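Local coordinates for protein chloride intracellular channel exc-4 (Caenorhabditis elegans, PDB 2YV9) that regulates the lumen size of the growing excretory canal and may insert into membranes to form chloride channels, at residues A77-K87 / T92-I101; Q41-E52 / A232-A240. All coordinates share one frame; numbering follows the deposited sequence.

Interaction 1 of 2, residues A77-K87 / T92-I101; sequences AQPPIMIEEEK and TDNREIEGRI. With CA (calcium ion), chain C.
E84 and R100 meet side-on: R100 NE donates to E84 OE1 at 2.9 Å and R100 NH2 to E84 OE2 at 2.8 Å, each carboxylate oxygen using its syn lone pair. The planes lie 11° apart, a nearly flat bidentate salt bridge. With R100 CG anti to the backbone N (chi1 180°), the chain runs out toward E84. M82 packs between strand and helix, its CE 3.9 Å from R100 CB and its CB 4.0 Å from I97 CG1. At the other end, calcium is bound by the backbone oxygens of Q78, P80 and T92 and by a water; P80 O, 2.7 Å from the ion, follows the cis peptide bond before P80, the cis-proline hallmark of the thioredoxin fold. Outside this shell, Y91 OH bonds E84 OE1, and D93 with E96 forms a capping box at the start of helix 94-101. A leucine in place of R100 would probably leave the E84 carboxylate without its charged mate, held by Y91 but freer to rotate. Because every protein ligand is a carbonyl, no carboxylate neutralises the calcium directly, and its distances, 2.6 Å to T92 O and 2.9 Å to Q78 O, are consistent with a loosely held ion.

Interaction 2 of 2, residues Q41-E52 / A232-A240; sequences QEFWMELYALYE and AAFIESCPA
The indole of W44 carries S237 on one face: S237 CB stands 3.6 Å from the centroid of the five-membered ring, a CH-pi contact, with the E236 carbonyl carbon over the same face. Y48 is covered on both sides, by Y51 CD2 over the ring centre and by the A232 carbonyl carbon on the opposite face, with E52 OE1 in plane at the edge. E236 CG comes obliquely to Y48 CE1, at 3.5 Å. The F234 ring is met at its edge by M45 SD, 5.4 Å from the centroid and 79° off the normal, which defines an edge-on Met-aromatic contact; C238 CB lies over one face of that phenylalanine.

Helices 41-52 and 232-236 cross at 131° with their axes 8.4 Å apart, an approach consistent with the small A233 at the crossing, its CA 4.7 Å from M45 CA and its CB 3.8 Å from Y48 CB. In this GST-like fold the contact joins the first helix of the thioredoxin-like domain, predicted to become transmembrane on insertion, to the all-helical C-terminal part.

The polar centre is S237 OG, which donates to A233 O in the carbonyl plane at 2.7 Å and accepts from Q41 NE2, the latter N-H...O angle being 152°. The serine hydroxyl sits between its own backbone N and carbonyl carbon, a position that brings it within reach of both partners. Q41 extends fully beyond CG, carrying its amide past the serine toward C238 and P239, with P197 of helix 190-210 also against it. At the far end a water bridges the segments, donating to E52 OE1 and accepting from A233 N.

The centres of interactions 1 and 2 lie 15 Å apart, and the two contacts touch chiefly through F43, with I101 also packing on E46: the F43 ring packs on P80 and I97, with F43 CG 3.7 Å from I97 CG2. Along the chain, 77-87 and 92-101 are nested within the loop closed by 41-52 and 232-240. Interaction 1 is local, joining strand 81-84 of the four-stranded mixed sheet to the helix that follows its hairpin, whereas interaction 2 spans 180 residues to link the domains. Helix 38-52 thus has helix 94-107 along one side and segment 232-240 along another. Membrane insertion of that helix, if it occurs as proposed, would probably have to break both sets of packing.

Interaction 1 of 2, residues A77-K87 / T92-I101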
loop_
_atom_site.group_PDB
_atom_site.type_symbol
_atom_site.label_atom_id
_atom_site.label_comp_id
_atom_site.label_asym_id
_atom_site.label_seq_id
_atom_site.Cartn_x
_atom_site.Cartn_y
_atom_site.Cartn_z
ATOM N N ALA A 77 -6.517 -4.665 -6.027
ATOM C CA ALA A 77 -5.866 -4.210 -4.811
ATOM C C ALA A 77 -5.398 -5.411 -4.023
ATOM O O ALA A 77 -6.041 -6.465 -4.066
ATOM C CB ALA A 77 -6.835 -3.367 -4.006
ATOM N N GLN A 78 -4.304 -5.247 -3.254
ATOM C CA GLN A 78 -3.753 -6.349 -2.478
ATOM C C GLN A 78 -3.922 -6.102 -0.991
ATOM O O GLN A 78 -3.958 -4.901 -0.563
ATOM C CB GLN A 78 -2.231 -6.457 -2.731
ATOM C CG GLN A 78 -1.892 -6.807 -4.182
ATOM C CD GLN A 78 -2.531 -8.109 -4.600
ATOM O OE1 GLN A 78 -3.393 -8.159 -5.505
ATOM N NE2 GLN A 78 -2.144 -9.181 -3.937
ATOM N N PRO A 79 -3.963 -7.198 -0.203
ATOM C CA PRO A 79 -3.949 -6.999 1.221
ATOM C C PRO A 79 -2.671 -6.313 1.610
ATOM O O PRO A 79 -1.670 -6.432 0.910
ATOM C CB PRO A 79 -4.012 -8.411 1.802
ATOM C CG PRO A 79 -4.513 -9.264 0.716
ATOM C CD PRO A 79 -4.025 -8.631 -0.528
ATOM N N PRO A 80 -2.708 -5.557 2.722
ATOM C CA PRO A 80 -3.865 -5.325 3.579
ATOM C C PRO A 80 -4.904 -4.386 2.973
ATOM O O PRO A 80 -4.583 -3.403 2.275
ATOM C CB PRO A 80 -3.259 -4.628 4.792
ATOM C CG PRO A 80 -2.049 -3.935 4.238
ATOM C CD PRO A 80 -1.524 -4.783 3.167
ATOM N N ILE A 81 -6.167 -4.718 3.248
ATOM C CA ILE A 81 -7.309 -3.916 2.856
ATOM C C ILE A 81 -8.218 -3.857 4.109
ATOM O O ILE A 81 -8.445 -4.873 4.759
ATOM C CB ILE A 81 -8.131 -4.555 1.679
ATOM C CG1 ILE A 81 -7.327 -4.441 0.401
ATOM C CG2 ILE A 81 -9.407 -3.820 1.456
ATOM C CD1 ILE A 81 -7.845 -5.380 -0.676
ATOM N N MET A 82 -8.759 -2.682 4.416
ATOM C CA MET A 82 -9.612 -2.482 5.578
ATOM C C MET A 82 -10.959 -1.949 5.138
ATOM O O MET A 82 -11.019 -1.001 4.283
ATOM C CB MET A 82 -8.956 -1.562 6.607
ATOM C CG MET A 82 -9.684 -1.563 7.954
ATOM S SD MET A 82 -8.741 -0.663 9.205
ATOM C CE MET A 82 -8.840 1.027 8.702
ATOM N N ILE A 83 -12.035 -2.587 5.665
ATOM C CA ILE A 83 -13.400 -2.242 5.321
ATOM C C ILE A 83 -14.113 -1.675 6.515
ATOM O O ILE A 83 -13.980 -2.220 7.638
ATOM C CB ILE A 83 -14.247 -3.461 4.853
ATOM C CG1 ILE A 83 -13.485 -4.281 3.822
ATOM C CG2 ILE A 83 -15.532 -2.965 4.246
ATOM C CD1 ILE A 83 -13.063 -3.519 2.734
ATOM N N GLU A 84 -14.796 -0.558 6.294
ATOM C CA GLU A 84 -15.675 0.020 7.368
ATOM C C GLU A 84 -17.065 0.149 6.766
ATOM O O GLU A 84 -17.496 1.190 6.294
ATOM C CB GLU A 84 -15.146 1.340 7.876
ATOM C CG GLU A 84 -15.814 1.846 9.161
ATOM C CD GLU A 84 -15.011 2.977 9.806
ATOM O OE1 GLU A 84 -13.974 3.428 9.240
ATOM O OE2 GLU A 84 -15.437 3.462 10.877
ATOM N N GLU A 85 -17.762 -0.965 6.771
ATOM C CA GLU A 85 -19.009 -1.099 6.030
ATOM C C GLU A 85 -20.079 -0.115 6.495
ATOM O O GLU A 85 -20.804 0.439 5.680
ATOM C CB GLU A 85 -19.521 -2.511 6.150
ATOM C CG GLU A 85 -19.852 -3.072 4.852
ATOM C CD GLU A 85 -20.365 -4.470 4.960
ATOM O OE1 GLU A 85 -20.020 -5.185 5.906
ATOM O OE2 GLU A 85 -21.131 -4.824 4.053
ATOM N N GLU A 86 -20.137 0.151 7.798
ATOM C CA GLU A 86 -21.175 1.027 8.310
ATOM C C GLU A 86 -21.024 2.462 7.781
ATOM O O GLU A 86 -22.002 3.189 7.734
ATOM C CB GLU A 86 -21.232 0.971 9.856
ATOM C CG GLU A 86 -21.507 -0.433 10.383
ATOM C CD GLU A 86 -21.580 -0.533 11.900
ATOM O OE1 GLU A 86 -21.099 0.377 12.616
ATOM O OE2 GLU A 86 -22.117 -1.557 12.369
ATOM N N LYS A 87 -19.801 2.871 7.395
ATOM C CA LYS A 87 -19.584 4.163 6.714
ATOM C C LYS A 87 -19.528 4.028 5.189
ATOM O O LYS A 87 -19.236 4.988 4.507
ATOM C CB LYS A 87 -18.274 4.778 7.179
ATOM C CG LYS A 87 -18.184 4.995 8.673
ATOM C CD LYS A 87 -16.944 5.802 8.998
ATOM C CE LYS A 87 -16.969 6.282 10.432
ATOM N NZ LYS A 87 -18.018 7.316 10.639
ATOM N N THR A 92 -8.151 0.691 0.656
ATOM C CA THR A 92 -7.316 -0.286 -0.038
ATOM C C THR A 92 -5.842 0.117 -0.045
ATOM O O THR A 92 -4.989 -0.738 -0.230
ATOM C CB THR A 92 -7.795 -0.536 -1.489
ATOM O OG1 THR A 92 -7.693 0.678 -2.237
ATOM C CG2 THR A 92 -9.246 -1.023 -1.473
ATOM N N ASP A 93 -5.537 1.392 0.213
ATOM C CA ASP A 93 -4.205 1.946 0.105
ATOM C C ASP A 93 -3.661 2.099 1.506
ATOM O O ASP A 93 -4.404 2.523 2.417
ATOM C CB ASP A 93 -4.222 3.308 -0.587
ATOM C CG ASP A 93 -2.829 3.881 -0.825
ATOM O OD1 ASP A 93 -2.177 4.298 0.156
ATOM O OD2 ASP A 93 -2.366 3.935 -2.002
ATOM N N ASN A 94 -2.400 1.744 1.701
ATOM C CA ASN A 94 -1.821 1.751 3.073
ATOM C C ASN A 94 -1.867 3.134 3.705
ATOM O O ASN A 94 -1.963 3.266 4.968
ATOM C CB ASN A 94 -0.404 1.126 3.085
ATOM C CG ASN A 94 -0.429 -0.393 2.868
ATOM O OD1 ASN A 94 -1.497 -0.978 2.659
ATOM N ND2 ASN A 94 0.722 -1.035 2.997
ATOM N N ARG A 95 -1.804 4.187 2.889
ATOM C CA ARG A 95 -1.936 5.559 3.440
ATOM C C ARG A 95 -3.347 5.737 4.082
ATOM O O ARG A 95 -3.491 6.338 5.153
ATOM C CB ARG A 95 -1.732 6.629 2.334
ATOM C CG ARG A 95 -0.310 6.655 1.808
ATOM C CD ARG A 95 -0.190 7.483 0.525
ATOM N NE ARG A 95 -0.847 6.821 -0.612
ATOM C CZ ARG A 95 -1.162 7.420 -1.752
ATOM N NH1 ARG A 95 -0.795 8.670 -2.007
ATOM N NH2 ARG A 95 -1.755 6.721 -2.722
ATOM N N GLU A 96 -4.374 5.250 3.399
ATOM C CA GLU A 96 -5.765 5.321 3.840
ATOM C C GLU A 96 -5.994 4.508 5.125
ATOM O O GLU A 96 -6.619 4.989 6.079
ATOM C CB GLU A 96 -6.684 4.778 2.745
ATOM C CG GLU A 96 -6.698 5.594 1.462
ATOM C CD GLU A 96 -7.444 4.873 0.312
ATOM O OE1 GLU A 96 -7.577 3.629 0.307
ATOM O OE2 GLU A 96 -7.907 5.580 -0.593
ATOM N N ILE A 97 -5.449 3.294 5.174
ATOM C CA ILE A 97 -5.637 2.405 6.348
ATOM C C ILE A 97 -4.961 3.067 7.528
ATOM O O ILE A 97 -5.572 3.216 8.594
ATOM C CB ILE A 97 -5.063 0.989 6.101
ATOM C CG1 ILE A 97 -5.791 0.311 4.922
ATOM C CG2 ILE A 97 -5.119 0.108 7.343
ATOM C CD1 ILE A 97 -5.054 -0.974 4.425
ATOM N N GLU A 98 -3.719 3.489 7.364
ATOM C CA GLU A 98 -2.998 4.130 8.484
ATOM C C GLU A 98 -3.728 5.388 8.938
ATOM O O GLU A 98 -3.819 5.661 10.135
ATOM C CB GLU A 98 -1.607 4.545 8.099
ATOM C CG GLU A 98 -0.770 5.013 9.264
ATOM C CD GLU A 98 0.616 5.402 8.800
ATOM O OE1 GLU A 98 1.524 4.592 8.965
ATOM O OE2 GLU A 98 0.797 6.468 8.185
ATOM N N GLY A 99 -4.207 6.168 7.957
ATOM C CA GLY A 99 -4.929 7.440 8.221
ATOM C C GLY A 99 -6.133 7.234 9.123
ATOM O O GLY A 99 -6.396 7.997 10.075
ATOM N N ARG A 100 -6.886 6.198 8.839
ATOM C CA ARG A 100 -8.101 5.924 9.615
ATOM C C ARG A 100 -7.725 5.465 11.041
ATOM O O ARG A 100 -8.335 5.883 12.035
ATOM C CB ARG A 100 -8.995 4.893 8.922
ATOM C CG ARG A 100 -10.296 4.570 9.712
ATOM C CD ARG A 100 -11.149 5.838 9.995
ATOM N NE ARG A 100 -12.382 5.410 10.652
ATOM C CZ ARG A 100 -12.971 6.043 11.670
ATOM N NH1 ARG A 100 -12.463 7.159 12.168
ATOM N NH2 ARG A 100 -14.076 5.519 12.210
ATOM N N ILE A 101 -6.707 4.619 11.156
ATOM C CA ILE A 101 -6.279 4.124 12.481
ATOM C C ILE A 101 -5.671 5.280 13.277
ATOM O O ILE A 101 -5.919 5.399 14.479
ATOM C CB ILE A 101 -5.325 2.911 12.362
ATOM C CG1 ILE A 101 -5.961 1.787 11.529
ATOM C CG2 ILE A 101 -4.905 2.413 13.773
ATOM C CD1 ILE A 101 -4.937 0.685 11.165
HETATM CA CA CA C . -3.041 -2.342 0.391
HETATM O O HOH W 1 -3.436 -2.474 -2.520
HETATM O O HOH W 2 -0.828 -3.632 -0.406
#

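Interaction 2 of 2, residues Q41-E52 / A232-A240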
loop_
_atom_site.group_PDB
_atom_site.type_symbol
_atom_site.label_atom_id
_atom_site.label_comp_id
_atom_site.label_asym_id
_atom_site.label_seq_id
_atom_site.Cartn_x
_atom_site.Cartn_y
_atom_site.Cartn_z
ATOM N N GLN A 41 0.571 -7.544 9.075
ATOM C CA GLN A 41 0.837 -7.662 10.532
ATOM C C GLN A 41 0.951 -6.282 11.215
ATOM O O GLN A 41 0.492 -6.089 12.328
ATOM C CB GLN A 41 2.042 -8.464 10.897
ATOM C CG GLN A 41 1.916 -8.868 12.343
ATOM C CD GLN A 41 2.971 -9.836 12.915
ATOM O OE1 GLN A 41 3.910 -10.286 12.237
ATOM N NE2 GLN A 41 2.821 -10.139 14.214
ATOM N N GLU A 42 1.576 -5.323 10.556
ATOM C CA GLU A 42 1.666 -3.952 11.089
ATOM C C GLU A 42 0.245 -3.436 11.430
ATOM O O GLU A 42 -0.002 -3.003 12.548
ATOM C CB GLU A 42 2.288 -3.042 10.039
ATOM C CG GLU A 42 2.379 -1.571 10.423
ATOM C CD GLU A 42 3.122 -0.705 9.422
ATOM O OE1 GLU A 42 3.501 -1.192 8.327
ATOM O OE2 GLU A 42 3.282 0.498 9.717
ATOM N N PHE A 43 -0.677 -3.428 10.468
ATOM C CA PHE A 43 -1.994 -2.875 10.729
ATOM C C PHE A 43 -2.812 -3.723 11.681
ATOM O O PHE A 43 -3.615 -3.187 12.480
ATOM C CB PHE A 43 -2.773 -2.553 9.464
ATOM C CG PHE A 43 -2.104 -1.529 8.634
ATOM C CD1 PHE A 43 -1.742 -0.314 9.186
ATOM C CD2 PHE A 43 -1.780 -1.764 7.323
ATOM C CE1 PHE A 43 -1.088 0.630 8.433
ATOM C CE2 PHE A 43 -1.138 -0.795 6.573
ATOM C CZ PHE A 43 -0.783 0.372 7.114
ATOM N N TRP A 44 -2.629 -5.036 11.622
ATOM C CA TRP A 44 -3.344 -5.909 12.561
ATOM C C TRP A 44 -2.886 -5.571 13.967
ATOM O O TRP A 44 -3.740 -5.359 14.864
ATOM C CB TRP A 44 -3.124 -7.366 12.222
ATOM C CG TRP A 44 -3.975 -8.389 12.962
ATOM C CD1 TRP A 44 -4.744 -8.230 14.097
ATOM C CD2 TRP A 44 -4.066 -9.762 12.600
ATOM N NE1 TRP A 44 -5.349 -9.445 14.417
ATOM C CE2 TRP A 44 -4.949 -10.390 13.496
ATOM C CE3 TRP A 44 -3.528 -10.514 11.538
ATOM C CZ2 TRP A 44 -5.228 -11.746 13.425
ATOM C CZ3 TRP A 44 -3.842 -11.852 11.438
ATOM C CH2 TRP A 44 -4.679 -12.466 12.388
ATOM N N MET A 45 -1.564 -5.411 14.172
ATOM C CA MET A 45 -1.141 -5.010 15.517
ATOM C C MET A 45 -1.775 -3.693 15.971
ATOM O O MET A 45 -2.231 -3.545 17.136
ATOM C CB MET A 45 0.377 -4.865 15.591
ATOM C CG MET A 45 1.110 -6.192 15.469
ATOM S SD MET A 45 2.885 -6.225 15.627
ATOM C CE MET A 45 3.091 -5.490 17.227
ATOM N N GLU A 46 -1.832 -2.724 15.077
ATOM C CA GLU A 46 -2.462 -1.437 15.418
ATOM C C GLU A 46 -3.965 -1.618 15.740
ATOM O O GLU A 46 -4.507 -1.073 16.733
ATOM C CB GLU A 46 -2.228 -0.451 14.295
ATOM C CG GLU A 46 -0.753 -0.030 14.143
ATOM C CD GLU A 46 -0.477 0.826 12.923
ATOM O OE1 GLU A 46 -1.439 1.155 12.181
ATOM O OE2 GLU A 46 0.691 1.173 12.732
ATOM N N LEU A 47 -4.672 -2.321 14.877
ATOM C CA LEU A 47 -6.083 -2.628 15.167
ATOM C C LEU A 47 -6.273 -3.358 16.503
ATOM O O LEU A 47 -7.236 -3.058 17.229
ATOM C CB LEU A 47 -6.712 -3.417 14.030
ATOM C CG LEU A 47 -6.889 -2.503 12.799
ATOM C CD1 LEU A 47 -7.294 -3.355 11.551
ATOM C CD2 LEU A 47 -7.888 -1.422 12.954
ATOM N N TYR A 48 -5.382 -4.274 16.833
ATOM C CA TYR A 48 -5.468 -5.018 18.098
ATOM C C TYR A 48 -5.317 -4.057 19.276
ATOM O O TYR A 48 -6.031 -4.166 20.275
ATOM C CB TYR A 48 -4.426 -6.155 18.206
ATOM C CG TYR A 48 -4.842 -7.180 19.229
ATOM C CD1 TYR A 48 -5.504 -8.352 18.848
ATOM C CD2 TYR A 48 -4.607 -6.973 20.576
ATOM C CE1 TYR A 48 -5.922 -9.264 19.786
ATOM C CE2 TYR A 48 -5.018 -7.893 21.527
ATOM C CZ TYR A 48 -5.676 -9.033 21.135
ATOM O OH TYR A 48 -6.077 -9.976 22.097
ATOM N N ALA A 49 -4.397 -3.101 19.158
ATOM C CA ALA A 49 -4.232 -2.087 20.216
ATOM C C ALA A 49 -5.572 -1.408 20.517
ATOM O O ALA A 49 -5.950 -1.217 21.681
ATOM C CB ALA A 49 -3.185 -1.015 19.839
ATOM N N LEU A 50 -6.290 -1.047 19.465
ATOM C CA LEU A 50 -7.590 -0.354 19.595
ATOM C C LEU A 50 -8.715 -1.269 20.072
ATOM O O LEU A 50 -9.526 -0.872 20.945
ATOM C CB LEU A 50 -8.019 0.331 18.299
ATOM C CG LEU A 50 -7.101 1.342 17.634
ATOM C CD1 LEU A 50 -7.716 1.829 16.340
ATOM C CD2 LEU A 50 -6.885 2.514 18.585
ATOM N N TYR A 51 -8.800 -2.445 19.477
ATOM C CA TYR A 51 -9.632 -3.577 19.929
ATOM C C TYR A 51 -9.514 -3.834 21.449
ATOM O O TYR A 51 -10.529 -3.874 22.153
ATOM C CB TYR A 51 -9.246 -4.849 19.184
ATOM C CG TYR A 51 -9.898 -6.080 19.713
ATOM C CD1 TYR A 51 -11.249 -6.331 19.473
ATOM C CD2 TYR A 51 -9.176 -7.005 20.462
ATOM C CE1 TYR A 51 -11.864 -7.489 19.967
ATOM C CE2 TYR A 51 -9.785 -8.152 20.983
ATOM C CZ TYR A 51 -11.121 -8.390 20.723
ATOM O OH TYR A 51 -11.712 -9.535 21.240
ATOM N N GLU A 52 -8.295 -4.011 21.949
ATOM C CA GLU A 52 -8.118 -4.501 23.334
ATOM C C GLU A 52 -8.554 -3.464 24.372
ATOM O O GLU A 52 -8.828 -3.816 25.517
ATOM C CB GLU A 52 -6.685 -4.925 23.627
ATOM C CG GLU A 52 -5.665 -3.806 23.641
ATOM C CD GLU A 52 -4.206 -4.284 23.739
ATOM O OE1 GLU A 52 -3.944 -5.514 23.725
ATOM O OE2 GLU A 52 -3.326 -3.397 23.848
ATOM N N ALA A 232 0.064 -9.149 23.309
ATOM C CA ALA A 232 -1.027 -9.815 22.662
ATOM C C ALA A 232 -1.168 -9.345 21.215
ATOM O O ALA A 232 -1.384 -10.171 20.348
ATOM C CB ALA A 232 -2.357 -9.604 23.465
ATOM N N ALA A 233 -1.030 -8.053 20.957
ATOM C CA ALA A 233 -1.144 -7.519 19.549
ATOM C C ALA A 233 -0.211 -8.263 18.596
ATOM O O ALA A 233 -0.569 -8.558 17.450
ATOM C CB ALA A 233 -0.857 -6.034 19.501
ATOM N N PHE A 234 0.990 -8.528 19.059
ATOM C CA PHE A 234 1.949 -9.273 18.263
ATOM C C PHE A 234 1.568 -10.755 18.124
ATOM O O PHE A 234 1.549 -11.347 17.004
ATOM C CB PHE A 234 3.357 -9.132 18.836
ATOM C CG PHE A 234 4.367 -9.978 18.095
ATOM C CD1 PHE A 234 4.909 -9.514 16.889
ATOM C CD2 PHE A 234 4.675 -11.274 18.514
ATOM C CE1 PHE A 234 5.771 -10.281 16.184
ATOM C CE2 PHE A 234 5.576 -12.067 17.770
ATOM C CZ PHE A 234 6.108 -11.535 16.595
ATOM N N ILE A 235 1.278 -11.369 19.278
ATOM C CA ILE A 235 1.031 -12.791 19.321
ATOM C C ILE A 235 -0.154 -13.134 18.433
ATOM O O ILE A 235 -0.074 -14.093 17.616
ATOM C CB ILE A 235 0.788 -13.279 20.744
ATOM C CG1 ILE A 235 2.024 -13.044 21.622
ATOM C CG2 ILE A 235 0.412 -14.766 20.751
ATOM C CD1 ILE A 235 1.697 -13.179 23.140
ATOM N N GLU A 236 -1.233 -12.377 18.564
ATOM C CA GLU A 236 -2.479 -12.726 17.848
ATOM C C GLU A 236 -2.332 -12.598 16.329
ATOM O O GLU A 236 -2.994 -13.311 15.568
ATOM C CB GLU A 236 -3.650 -11.882 18.357
ATOM C CG GLU A 236 -4.082 -12.280 19.785
ATOM C CD GLU A 236 -4.295 -13.769 19.952
ATOM O OE1 GLU A 236 -5.129 -14.318 19.204
ATOM O OE2 GLU A 236 -3.617 -14.389 20.809
ATOM N N SER A 237 -1.447 -11.713 15.890
ATOM C CA SER A 237 -1.279 -11.416 14.460
ATOM C C SER A 237 -0.080 -12.117 13.852
ATOM O O SER A 237 0.261 -11.852 12.706
ATOM C CB SER A 237 -1.116 -9.916 14.277
ATOM O OG SER A 237 0.026 -9.448 15.022
ATOM N N CYS A 238 0.583 -12.979 14.606
ATOM C CA CYS A 238 1.873 -13.533 14.175
ATOM C C CYS A 238 1.658 -14.829 13.398
ATOM O O CYS A 238 0.998 -15.768 13.900
ATOM C CB CYS A 238 2.779 -13.801 15.388
ATOM S SG CYS A 238 4.429 -14.398 14.925
ATOM N N PRO A 239 2.206 -14.892 12.165
ATOM C CA PRO A 239 1.986 -16.115 11.408
ATOM C C PRO A 239 2.789 -17.251 11.951
ATOM O O PRO A 239 3.781 -17.019 12.601
ATOM C CB PRO A 239 2.488 -15.759 10.018
ATOM C CG PRO A 239 3.484 -14.749 10.239
ATOM C CD PRO A 239 2.960 -13.923 11.392
ATOM N N ALA A 240 2.388 -18.492 11.616
ATOM C CA ALA A 240 3.180 -19.667 11.986
ATOM C C ALA A 240 4.549 -19.698 11.282
ATOM O O ALA A 240 4.736 -19.135 10.168
ATOM C CB ALA A 240 2.376 -20.993 11.637
HETATM O O HOH W 3 -1.333 -5.964 23.028
#